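Side-chain contacts in tannase (Fusobacterium nucleatum subsp. nucleatum ATCC 25586, PDB 6YQ4), which probably hydrolyses gallotannins as a tannase, a detoxifying activity linked to resistance of this pathogen: residues 101-106 against 484-489; 117-122 against 241-246; 322-327 against 470-475; 354-359 against 363-368. All coordinates share one frame; numbering follows the deposited sequence.

How the contacts relate
Contact 1 is the buried, wholly apolar one, joining helices 100-106 and 482-493 beside the main sheet. Contact 3 lies at the surface, its centre about 22 Å from the centre of the chain, and is also aromatic. Its segment 470-475 lies in the loop that connects strand 465-469 to helix 482-493 of contact 1. Contacts 2 and 4 are partly buried and polar: a weak arginine-tyrosine bond in the first, a network of capping and carboxylate bonds in the second. These two touch, R119 NH1 meeting N367 OD1 at 2.9 Å, whereas the centres of contacts 1 and 4 are about 34 Å apart.

Contact 1: residues 101-106 against 484-489; sequences LTYALS and ELFNWI
Y103 and F486 meet where two helices of the alpha/beta-hydrolase fold, 100-106 and 482-493, pack side by side; the first belongs to the crossover linking strands 73-76 and 110-114. The backbones stay well separated, the nearest CA atoms being those of A104 and F486 at 7.7 Å, so the side chains of Y103 and F486 span the gap. The close packing is between these two, with A104 behind. Y103 turns its CG away from the backbone N (chi1 -151°), which brings CD1 and CE1 over to F486 in an oblique approach: CD1 of Y103 comes to 3.4 Å from CD2 of F486, and CE1 of Y103 reaches CB of F486 at 3.9 Å. At the far end of the phenyl ring, CE1 of F486 lies 3.7 Å from A104 CB, and its CZ is almost as near. A104 also touches V111 of strand 110-114, while F486 meets the rings of F74 and Y109, which places this part of the contact in the hydrophobic layer over the sheet.

The loose side is that of the tyrosine. The ring centroids of Y103 and F486 remain 5.1 Å apart; at 24° the planes are close to parallel, but the lateral offset leaves little of one ring above the other, so the evidence does not support a full stack. Y103 also remains partly exposed. Behind it the helix closes with a side-chain bond, S106 OG donating to Y103 O at 2.7 Å, tilted 23° from the carbonyl plane.

Contact 2: residues 117-122 against 241-246; sequences RGRTLT and QEYNDR
Y243 meets R119 through one polar pair, and only 62 Å² is buried between the two segments. Following 241-246 in order, Q241 comes first: its carbonyl O accepts from D245 N at 2.8 Å and from N244 N at 3.2 Å, which closes the last turn of the helix. Y243 then projects from that turn toward the arginine. Its OH lies 2.8 Å from R119 NH2 and arrives at the edge of the guanidinium, whose plane stands 82° from the tyrosine ring. The N-H...O angle of only 118° makes this a weak bond. R119 spans the gap with a chain extended from CG to NE, and its strongest partner lies beyond the contact: NE bonds G81 O, while NH1 bonds R236 O and N367 OD1. These bonds, more than the tyrosine, probably fix how the guanidinium is turned.

Next, N244 donates through ND2 to V79 O and touches S166, the probable nucleophile of a serine-hydrolase elbow. At D245 the chain leaves helical geometry, and R246 folds back so that its NE reaches Y243 O at 3.1 Å, from above the carbonyl plane (51°). Its NH2 forms a salt bridge with D446.

The contact thus joins the end of helix 240-244 to a type I turn, G118 to L121, in the loop between strand 110-114 and helix 134-148.

Contact 3: residues 322-327 against 470-475; sequences SQFKKA and APWGQG
F324 overlaps the benzo edge of W472 in an offset edge-to-face pair. The evidence is a centroid separation of 5.5 Å between the phenyl and the six-membered ring of the indole, with the planes at 78°. The edge of W472 is turned toward the face of F324 but displaced from its middle: F324 CB sits at the indole edge, near its plane, 3.9 Å from W472 CH2, while W472 CZ2 reaches F324 CD1, also at 3.9 Å. The contact therefore falls on the root and one side of the phenylalanine. The torsions suit this meeting, for W472 carries its CG opposite the backbone N (chi1 -175°), sending the indole out from its own loop toward F324.

That loop is a type II turn from P471 to Q474, with G473 at the positive-phi position. W472 NE1 is satisfied by D320 O, a bond that should restrain rotation of the indole. Farther along, Q474 NE2 donates to G475 O at 2.7 Å in a nearly straight bond. Across the contact, the 322-327 backbone is turned by i to i+3 bonds, K325 N to S322 O and A327 N to F324 O, both 3.1 Å.

In the fold, W472 follows strand 465-469 and leans on S310, A311 and A314 of helix 298-316. Y343 of helix 340-344 touches both rings, so the pair joins the loop before strand 328-330, the loop after strand 465-469 and these two helices.

Contact 4: residues 354-359 against 363-368; sequences PAFDSL and SGENNL
The flat groups of F356 and E365, and of D357 and N366, meet in two differently turned pairs. E365 brings its carboxylate to the phenyl ring obliquely, OE2 lying 3.7 Å from F356 CD2, with the planes 67° apart. The same OE2 receives a water at 3.0 Å that also donates to A355 O, so the acid is linked to the backbone beside the ring; its OE1 binds a glycerol, probably from the crystallisation liquor.

The side chains of D357 and N366 run nearly perpendicular, their carboxylate and amide planes 62° apart. N366 ND2 donates to D357 OD1 at 2.8 Å, with the oxygen close to the amide plane, yet the donor stands above the carboxylate plane. OD1 of D357 is also bonded to H378 ND1, and its OD2 to T380 OG1 and F379 N, so this buried acid is held by several donors.

At the other end of the amide, N366 OD1 accepts from S363 N at 2.9 Å in the carbonyl plane, on a lone pair, and takes a weak second bond from S358 N at 3.3 Å. With its CG opposite the carbonyl carbon (chi1 -73°), N366 folds back over the first turn to reach both segments. S363 OG donates to F356 O at 2.6 Å while accepting from N366 N at 2.9 Å. The two reciprocal bonds of S363 and N366 define a capping box at the start of helix 364-368, here fastened to the loop that precedes it.

Contact 1: residues 101-106 against 484-489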
# COMPACT_ATOMS: atom_id res chain seq x y z
N LEU A 101 -3.62 -10.57 12.58
CA LEU A 101 -3.44 -10.20 13.98
C LEU A 101 -3.44 -11.44 14.87
O LEU A 101 -2.67 -11.52 15.83
CB LEU A 101 -4.55 -9.24 14.42
CG LEU A 101 -4.53 -7.81 13.90
CD1 LEU A 101 -4.88 -7.72 12.40
CD2 LEU A 101 -5.47 -6.95 14.74
N THR A 102 -4.34 -12.39 14.58
CA THR A 102 -4.31 -13.67 15.29
C THR A 102 -2.99 -14.40 15.04
O THR A 102 -2.42 -14.99 15.95
CB THR A 102 -5.47 -14.55 14.83
OG1 THR A 102 -6.73 -13.92 15.11
CG2 THR A 102 -5.40 -15.92 15.49
N TYR A 103 -2.52 -14.38 13.79
CA TYR A 103 -1.22 -14.95 13.47
C TYR A 103 -0.12 -14.27 14.29
O TYR A 103 0.72 -14.95 14.89
CB TYR A 103 -0.95 -14.83 11.97
CG TYR A 103 -0.06 -15.94 11.46
CD1 TYR A 103 1.31 -15.92 11.71
CD2 TYR A 103 -0.59 -17.02 10.75
CE1 TYR A 103 2.14 -16.95 11.29
CE2 TYR A 103 0.23 -18.05 10.31
CZ TYR A 103 1.60 -18.01 10.59
OH TYR A 103 2.44 -19.02 10.17
N ALA A 104 -0.14 -12.94 14.33
CA ALA A 104 0.87 -12.19 15.07
C ALA A 104 0.87 -12.59 16.54
O ALA A 104 1.94 -12.86 17.12
CB ALA A 104 0.64 -10.69 14.89
N LEU A 105 -0.31 -12.66 17.16
CA LEU A 105 -0.38 -13.01 18.58
C LEU A 105 0.15 -14.41 18.84
O LEU A 105 0.81 -14.64 19.86
CB LEU A 105 -1.82 -12.89 19.08
CG LEU A 105 -2.32 -11.48 19.39
CD1 LEU A 105 -3.81 -11.53 19.64
CD2 LEU A 105 -1.57 -10.86 20.59
N SER A 106 -0.12 -15.36 17.94
CA SER A 106 0.34 -16.72 18.17
C SER A 106 1.86 -16.80 18.11
O SER A 106 2.46 -17.64 18.80
CB SER A 106 -0.26 -17.68 17.14
OG SER A 106 0.34 -17.47 15.87
N GLU A 484 4.89 -17.25 5.27
CA GLU A 484 6.09 -16.61 4.74
C GLU A 484 6.30 -15.22 5.32
O GLU A 484 7.44 -14.84 5.64
CB GLU A 484 6.01 -16.55 3.22
CG GLU A 484 5.47 -17.83 2.64
CD GLU A 484 5.60 -17.89 1.14
OE1 GLU A 484 4.55 -18.07 0.46
OE2 GLU A 484 6.74 -17.78 0.64
N LEU A 485 5.22 -14.44 5.46
CA LEU A 485 5.36 -13.07 5.94
C LEU A 485 5.98 -13.04 7.32
O LEU A 485 6.90 -12.25 7.58
CB LEU A 485 4.00 -12.36 5.98
CG LEU A 485 4.02 -11.00 6.68
CD1 LEU A 485 4.97 -10.05 5.97
CD2 LEU A 485 2.64 -10.37 6.74
N PHE A 486 5.51 -13.89 8.22
CA PHE A 486 6.03 -13.86 9.58
C PHE A 486 7.36 -14.60 9.70
O PHE A 486 8.09 -14.41 10.69
CB PHE A 486 4.96 -14.39 10.55
CG PHE A 486 3.88 -13.35 10.88
CD1 PHE A 486 4.06 -12.46 11.93
CD2 PHE A 486 2.73 -13.25 10.12
CE1 PHE A 486 3.10 -11.50 12.22
CE2 PHE A 486 1.77 -12.29 10.41
CZ PHE A 486 1.95 -11.41 11.45
N ASN A 487 7.71 -15.42 8.71
CA ASN A 487 9.08 -15.89 8.61
C ASN A 487 10.03 -14.72 8.33
O ASN A 487 11.06 -14.57 9.00
CB ASN A 487 9.18 -16.95 7.52
CG ASN A 487 8.59 -18.29 7.95
OD1 ASN A 487 8.54 -18.62 9.14
ND2 ASN A 487 8.13 -19.07 6.98
N TRP A 488 9.65 -13.85 7.38
CA TRP A 488 10.44 -12.66 7.06
C TRP A 488 10.57 -11.74 8.26
O TRP A 488 11.66 -11.24 8.55
CB TRP A 488 9.81 -11.93 5.88
CG TRP A 488 10.51 -10.67 5.49
CD1 TRP A 488 11.64 -10.57 4.74
CD2 TRP A 488 10.14 -9.34 5.84
NE1 TRP A 488 12.00 -9.26 4.59
CE2 TRP A 488 11.10 -8.48 5.26
CE3 TRP A 488 9.10 -8.78 6.58
CZ2 TRP A 488 11.05 -7.09 5.40
CZ3 TRP A 488 9.04 -7.40 6.71
CH2 TRP A 488 10.01 -6.58 6.12
N ILE A 489 9.47 -11.50 8.98
CA ILE A 489 9.51 -10.59 10.13
C ILE A 489 10.41 -11.16 11.22
O ILE A 489 11.24 -10.46 11.79
CB ILE A 489 8.09 -10.32 10.67
CG1 ILE A 489 7.20 -9.65 9.66
CG2 ILE A 489 8.16 -9.47 11.95
CD1 ILE A 489 5.82 -9.39 10.19

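Contact 2: residues 117-122 against 241-246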
# COMPACT_ATOMS: atom_id res chain seq x y z
N ARG A 117 -8.52 7.94 9.20
CA ARG A 117 -9.51 8.60 8.36
C ARG A 117 -9.25 8.31 6.89
O ARG A 117 -8.18 7.87 6.49
CB ARG A 117 -9.50 10.12 8.57
CG ARG A 117 -9.77 10.59 9.99
CD ARG A 117 -9.47 12.07 10.13
NE ARG A 117 -8.05 12.29 10.37
CZ ARG A 117 -7.43 13.46 10.20
NH1 ARG A 117 -8.13 14.52 9.81
NH2 ARG A 117 -6.13 13.56 10.44
N GLY A 118 -10.27 8.56 6.07
CA GLY A 118 -10.19 8.30 4.65
C GLY A 118 -11.02 9.33 3.91
O GLY A 118 -11.64 10.20 4.52
N ARG A 119 -11.08 9.14 2.59
CA ARG A 119 -11.36 10.22 1.66
C ARG A 119 -12.82 10.68 1.66
O ARG A 119 -13.09 11.81 1.26
CB ARG A 119 -10.93 9.79 0.25
CG ARG A 119 -11.58 8.49 -0.23
CD ARG A 119 -11.09 8.20 -1.62
NE ARG A 119 -11.61 6.96 -2.21
CZ ARG A 119 -12.83 6.81 -2.71
NH1 ARG A 119 -13.76 7.80 -2.63
NH2 ARG A 119 -13.15 5.64 -3.25
N THR A 120 -13.77 9.85 2.10
CA THR A 120 -15.17 10.28 2.09
C THR A 120 -15.63 10.90 3.41
O THR A 120 -16.77 11.36 3.49
CB THR A 120 -16.10 9.12 1.74
OG1 THR A 120 -15.80 8.01 2.58
CG2 THR A 120 -15.91 8.69 0.29
N LEU A 121 -14.78 10.94 4.43
CA LEU A 121 -15.20 11.33 5.77
C LEU A 121 -15.54 12.82 5.87
O LEU A 121 -14.79 13.68 5.40
CB LEU A 121 -14.09 10.99 6.75
CG LEU A 121 -14.36 10.63 8.20
CD1 LEU A 121 -15.62 9.77 8.36
CD2 LEU A 121 -13.10 9.88 8.66
N THR A 122 -16.65 13.14 6.52
CA THR A 122 -17.02 14.53 6.77
C THR A 122 -17.11 14.81 8.27
O THR A 122 -17.25 13.89 9.10
CB THR A 122 -18.39 14.93 6.13
OG1 THR A 122 -19.44 14.10 6.62
CG2 THR A 122 -18.34 14.86 4.61
N GLN A 241 -12.86 -2.71 2.57
CA GLN A 241 -12.84 -4.16 2.42
C GLN A 241 -13.09 -4.59 0.97
O GLN A 241 -12.45 -5.52 0.48
CB GLN A 241 -13.87 -4.78 3.36
CG GLN A 241 -13.97 -4.12 4.76
CD GLN A 241 -14.66 -2.74 4.77
OE1 GLN A 241 -14.05 -1.72 5.10
NE2 GLN A 241 -15.94 -2.71 4.41
N GLU A 242 -14.02 -3.93 0.27
CA GLU A 242 -14.30 -4.33 -1.10
C GLU A 242 -13.20 -3.95 -2.07
O GLU A 242 -13.18 -4.47 -3.18
CB GLU A 242 -15.61 -3.73 -1.61
CG GLU A 242 -16.73 -3.68 -0.60
CD GLU A 242 -17.95 -2.99 -1.16
OE1 GLU A 242 -18.08 -2.91 -2.40
OE2 GLU A 242 -18.79 -2.52 -0.37
N TYR A 243 -12.31 -3.03 -1.70
CA TYR A 243 -11.19 -2.75 -2.59
C TYR A 243 -10.11 -3.81 -2.47
O TYR A 243 -9.41 -4.10 -3.45
CB TYR A 243 -10.57 -1.41 -2.24
CG TYR A 243 -11.23 -0.21 -2.84
CD1 TYR A 243 -10.93 0.16 -4.13
CD2 TYR A 243 -12.08 0.57 -2.09
CE1 TYR A 243 -11.49 1.27 -4.68
CE2 TYR A 243 -12.65 1.67 -2.62
CZ TYR A 243 -12.36 2.02 -3.92
OH TYR A 243 -12.92 3.13 -4.45
N ASN A 244 -9.96 -4.38 -1.27
CA ASN A 244 -8.84 -5.21 -0.84
C ASN A 244 -9.14 -6.70 -0.86
O ASN A 244 -8.23 -7.50 -1.04
CB ASN A 244 -8.43 -4.81 0.58
CG ASN A 244 -7.69 -3.48 0.62
OD1 ASN A 244 -7.52 -2.81 -0.40
ND2 ASN A 244 -7.27 -3.08 1.80
N ASP A 245 -10.40 -7.10 -0.68
CA ASP A 245 -10.78 -8.51 -0.66
C ASP A 245 -11.49 -8.86 -1.96
O ASP A 245 -12.72 -8.79 -2.05
CB ASP A 245 -11.66 -8.80 0.54
CG ASP A 245 -11.93 -10.28 0.71
OD1 ASP A 245 -12.27 -10.70 1.84
OD2 ASP A 245 -11.78 -11.02 -0.29
N ARG A 246 -10.71 -9.25 -2.99
CA ARG A 246 -11.23 -9.63 -4.30
C ARG A 246 -11.98 -10.99 -4.29
O ARG A 246 -12.33 -11.48 -5.37
CB ARG A 246 -10.11 -9.67 -5.34
CG ARG A 246 -9.56 -8.31 -5.69
CD ARG A 246 -10.70 -7.30 -5.87
NE ARG A 246 -10.21 -5.92 -5.87
CZ ARG A 246 -9.64 -5.32 -6.90
NH1 ARG A 246 -9.49 -5.95 -8.07
NH2 ARG A 246 -9.22 -4.07 -6.77

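Contact 3: residues 322-327 against 470-475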
# COMPACT_ATOMS: atom_id res chain seq x y z
N SER A 322 0.53 -22.50 -18.30
CA SER A 322 -0.11 -22.74 -19.59
C SER A 322 -0.61 -21.50 -20.33
O SER A 322 -0.14 -21.18 -21.43
CB SER A 322 -1.25 -23.73 -19.37
OG SER A 322 -2.33 -23.51 -20.26
N GLN A 323 -1.57 -20.79 -19.74
CA GLN A 323 -2.15 -19.60 -20.36
C GLN A 323 -1.12 -18.58 -20.82
O GLN A 323 -1.43 -17.78 -21.70
CB GLN A 323 -3.11 -18.93 -19.38
CG GLN A 323 -3.80 -19.91 -18.44
CD GLN A 323 -4.34 -19.24 -17.18
OE1 GLN A 323 -4.59 -18.03 -17.16
NE2 GLN A 323 -4.52 -20.04 -16.13
N PHE A 324 0.09 -18.60 -20.27
CA PHE A 324 1.07 -17.56 -20.57
C PHE A 324 2.31 -18.05 -21.30
O PHE A 324 3.21 -17.25 -21.56
CB PHE A 324 1.48 -16.86 -19.27
CG PHE A 324 0.35 -16.10 -18.62
CD1 PHE A 324 -0.58 -16.77 -17.83
CD2 PHE A 324 0.20 -14.74 -18.83
CE1 PHE A 324 -1.64 -16.08 -17.23
CE2 PHE A 324 -0.86 -14.04 -18.25
CZ PHE A 324 -1.78 -14.72 -17.45
N LYS A 325 2.36 -19.33 -21.68
CA LYS A 325 3.53 -19.87 -22.36
C LYS A 325 3.83 -19.16 -23.69
O LYS A 325 4.98 -19.17 -24.13
CB LYS A 325 3.36 -21.37 -22.60
CG LYS A 325 2.98 -22.16 -21.35
CD LYS A 325 2.76 -23.65 -21.65
CE LYS A 325 3.54 -24.57 -20.69
NZ LYS A 325 3.50 -26.02 -21.09
N LYS A 326 2.85 -18.54 -24.34
CA LYS A 326 3.13 -17.89 -25.62
C LYS A 326 4.10 -16.71 -25.49
O LYS A 326 4.74 -16.33 -26.47
CB LYS A 326 1.82 -17.43 -26.29
CG LYS A 326 1.22 -16.15 -25.72
CD LYS A 326 -0.14 -15.81 -26.34
CE LYS A 326 -0.09 -15.77 -27.87
NZ LYS A 326 -1.36 -15.29 -28.50
N ALA A 327 4.24 -16.15 -24.30
CA ALA A 327 5.22 -15.09 -24.06
C ALA A 327 6.56 -15.61 -23.54
O ALA A 327 7.47 -14.81 -23.28
CB ALA A 327 4.64 -14.07 -23.06
N ALA A 470 6.86 -11.03 -7.32
CA ALA A 470 5.57 -11.00 -8.00
C ALA A 470 5.03 -12.42 -8.01
O ALA A 470 5.32 -13.20 -8.92
CB ALA A 470 5.69 -10.44 -9.41
N PRO A 471 4.27 -12.81 -6.99
CA PRO A 471 3.80 -14.20 -6.90
C PRO A 471 2.90 -14.57 -8.08
O PRO A 471 1.97 -13.85 -8.42
CB PRO A 471 3.04 -14.23 -5.57
CG PRO A 471 3.51 -13.02 -4.83
CD PRO A 471 3.82 -11.99 -5.85
N TRP A 472 3.17 -15.73 -8.66
CA TRP A 472 2.48 -16.20 -9.85
C TRP A 472 1.00 -16.46 -9.60
O TRP A 472 0.59 -16.94 -8.53
CB TRP A 472 3.14 -17.50 -10.35
CG TRP A 472 2.56 -17.96 -11.64
CD1 TRP A 472 1.60 -18.93 -11.81
CD2 TRP A 472 2.88 -17.47 -12.94
NE1 TRP A 472 1.31 -19.07 -13.15
CE2 TRP A 472 2.08 -18.19 -13.87
CE3 TRP A 472 3.77 -16.50 -13.43
CZ2 TRP A 472 2.14 -17.96 -15.24
CZ3 TRP A 472 3.83 -16.28 -14.78
CH2 TRP A 472 3.01 -16.99 -15.68
N GLY A 473 0.19 -16.15 -10.61
CA GLY A 473 -1.24 -16.39 -10.54
C GLY A 473 -1.97 -15.60 -9.49
O GLY A 473 -3.08 -15.98 -9.10
N GLN A 474 -1.39 -14.51 -9.01
CA GLN A 474 -1.92 -13.76 -7.87
C GLN A 474 -2.42 -12.41 -8.35
O GLN A 474 -1.67 -11.66 -8.99
CB GLN A 474 -0.85 -13.60 -6.79
CG GLN A 474 -1.20 -12.61 -5.68
CD GLN A 474 -2.36 -13.10 -4.83
OE1 GLN A 474 -2.28 -14.18 -4.22
NE2 GLN A 474 -3.45 -12.32 -4.78
N GLY A 475 -3.68 -12.10 -8.08
CA GLY A 475 -4.25 -10.82 -8.38
C GLY A 475 -4.15 -9.87 -7.21
O GLY A 475 -3.33 -10.06 -6.29

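Contact 4: residues 354-359 against 363-368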
# COMPACT_ATOMS: atom_id res chain seq x y z
N PRO A 354 -7.17 7.73 -18.50
CA PRO A 354 -6.08 7.60 -17.53
C PRO A 354 -6.53 6.87 -16.25
O PRO A 354 -7.48 7.29 -15.61
CB PRO A 354 -5.67 9.06 -17.22
CG PRO A 354 -6.32 9.88 -18.30
CD PRO A 354 -7.56 9.14 -18.69
N ALA A 355 -5.81 5.82 -15.89
CA ALA A 355 -6.27 4.87 -14.88
C ALA A 355 -6.42 5.49 -13.48
O ALA A 355 -7.25 5.01 -12.69
CB ALA A 355 -5.30 3.68 -14.83
N PHE A 356 -5.63 6.50 -13.14
CA PHE A 356 -5.66 7.11 -11.81
C PHE A 356 -6.16 8.55 -11.82
O PHE A 356 -7.08 8.88 -11.05
CB PHE A 356 -4.26 7.02 -11.16
CG PHE A 356 -3.81 5.61 -10.95
CD1 PHE A 356 -3.18 4.91 -11.98
CD2 PHE A 356 -4.06 4.95 -9.76
CE1 PHE A 356 -2.81 3.60 -11.82
CE2 PHE A 356 -3.67 3.64 -9.59
CZ PHE A 356 -3.04 2.96 -10.63
N ASP A 357 -5.62 9.43 -12.67
CA ASP A 357 -6.14 10.80 -12.78
C ASP A 357 -7.10 10.88 -13.97
O ASP A 357 -6.72 11.30 -15.08
CB ASP A 357 -5.02 11.82 -12.89
CG ASP A 357 -5.52 13.24 -12.66
OD1 ASP A 357 -6.75 13.35 -12.43
OD2 ASP A 357 -4.72 14.22 -12.68
N SER A 358 -8.37 10.50 -13.74
CA SER A 358 -9.41 10.52 -14.77
C SER A 358 -9.77 11.94 -15.20
O SER A 358 -9.75 12.88 -14.40
CB SER A 358 -10.71 9.86 -14.28
OG SER A 358 -10.45 8.74 -13.47
N LEU A 359 -10.17 12.07 -16.47
CA LEU A 359 -10.48 13.37 -17.05
C LEU A 359 -11.71 14.04 -16.43
O LEU A 359 -11.83 15.27 -16.49
CB LEU A 359 -10.69 13.24 -18.56
CG LEU A 359 -9.44 12.94 -19.36
CD1 LEU A 359 -9.67 13.21 -20.81
CD2 LEU A 359 -8.26 13.74 -18.84
N SER A 363 -12.05 9.17 -10.29
CA SER A 363 -11.42 8.03 -9.67
C SER A 363 -11.38 8.22 -8.16
O SER A 363 -11.57 9.33 -7.64
CB SER A 363 -10.00 7.83 -10.22
OG SER A 363 -9.04 8.44 -9.39
N GLY A 364 -11.16 7.11 -7.46
CA GLY A 364 -10.98 7.20 -6.02
C GLY A 364 -9.78 8.03 -5.65
O GLY A 364 -9.78 8.70 -4.60
N GLU A 365 -8.72 7.99 -6.48
CA GLU A 365 -7.52 8.79 -6.22
C GLU A 365 -7.78 10.28 -6.46
O GLU A 365 -7.29 11.12 -5.71
CB GLU A 365 -6.35 8.31 -7.09
CG GLU A 365 -5.71 6.99 -6.66
CD GLU A 365 -6.59 5.77 -6.94
OE1 GLU A 365 -6.63 4.87 -6.07
OE2 GLU A 365 -7.24 5.72 -8.02
N ASN A 366 -8.51 10.61 -7.52
CA ASN A 366 -9.11 11.95 -7.64
C ASN A 366 -9.80 12.36 -6.35
O ASN A 366 -9.63 13.49 -5.87
CB ASN A 366 -10.14 11.95 -8.76
CG ASN A 366 -9.54 11.91 -10.13
OD1 ASN A 366 -9.99 11.13 -10.97
ND2 ASN A 366 -8.57 12.79 -10.39
N ASN A 367 -10.61 11.46 -5.79
CA ASN A 367 -11.35 11.74 -4.56
C ASN A 367 -10.42 11.91 -3.37
O ASN A 367 -10.74 12.69 -2.46
CB ASN A 367 -12.36 10.63 -4.31
CG ASN A 367 -13.34 10.98 -3.24
OD1 ASN A 367 -13.14 10.63 -2.09
ND2 ASN A 367 -14.39 11.70 -3.60
N LEU A 368 -9.26 11.20 -3.34
CA LEU A 368 -8.30 11.38 -2.24
C LEU A 368 -7.72 12.79 -2.21
O LEU A 368 -7.46 13.33 -1.13
CB LEU A 368 -7.16 10.35 -2.34
CG LEU A 368 -5.81 10.56 -1.59
CD1 LEU A 368 -6.01 10.45 -0.09
CD2 LEU A 368 -4.66 9.59 -2.07
O HOH W 1 -7.56 3.73 -10.25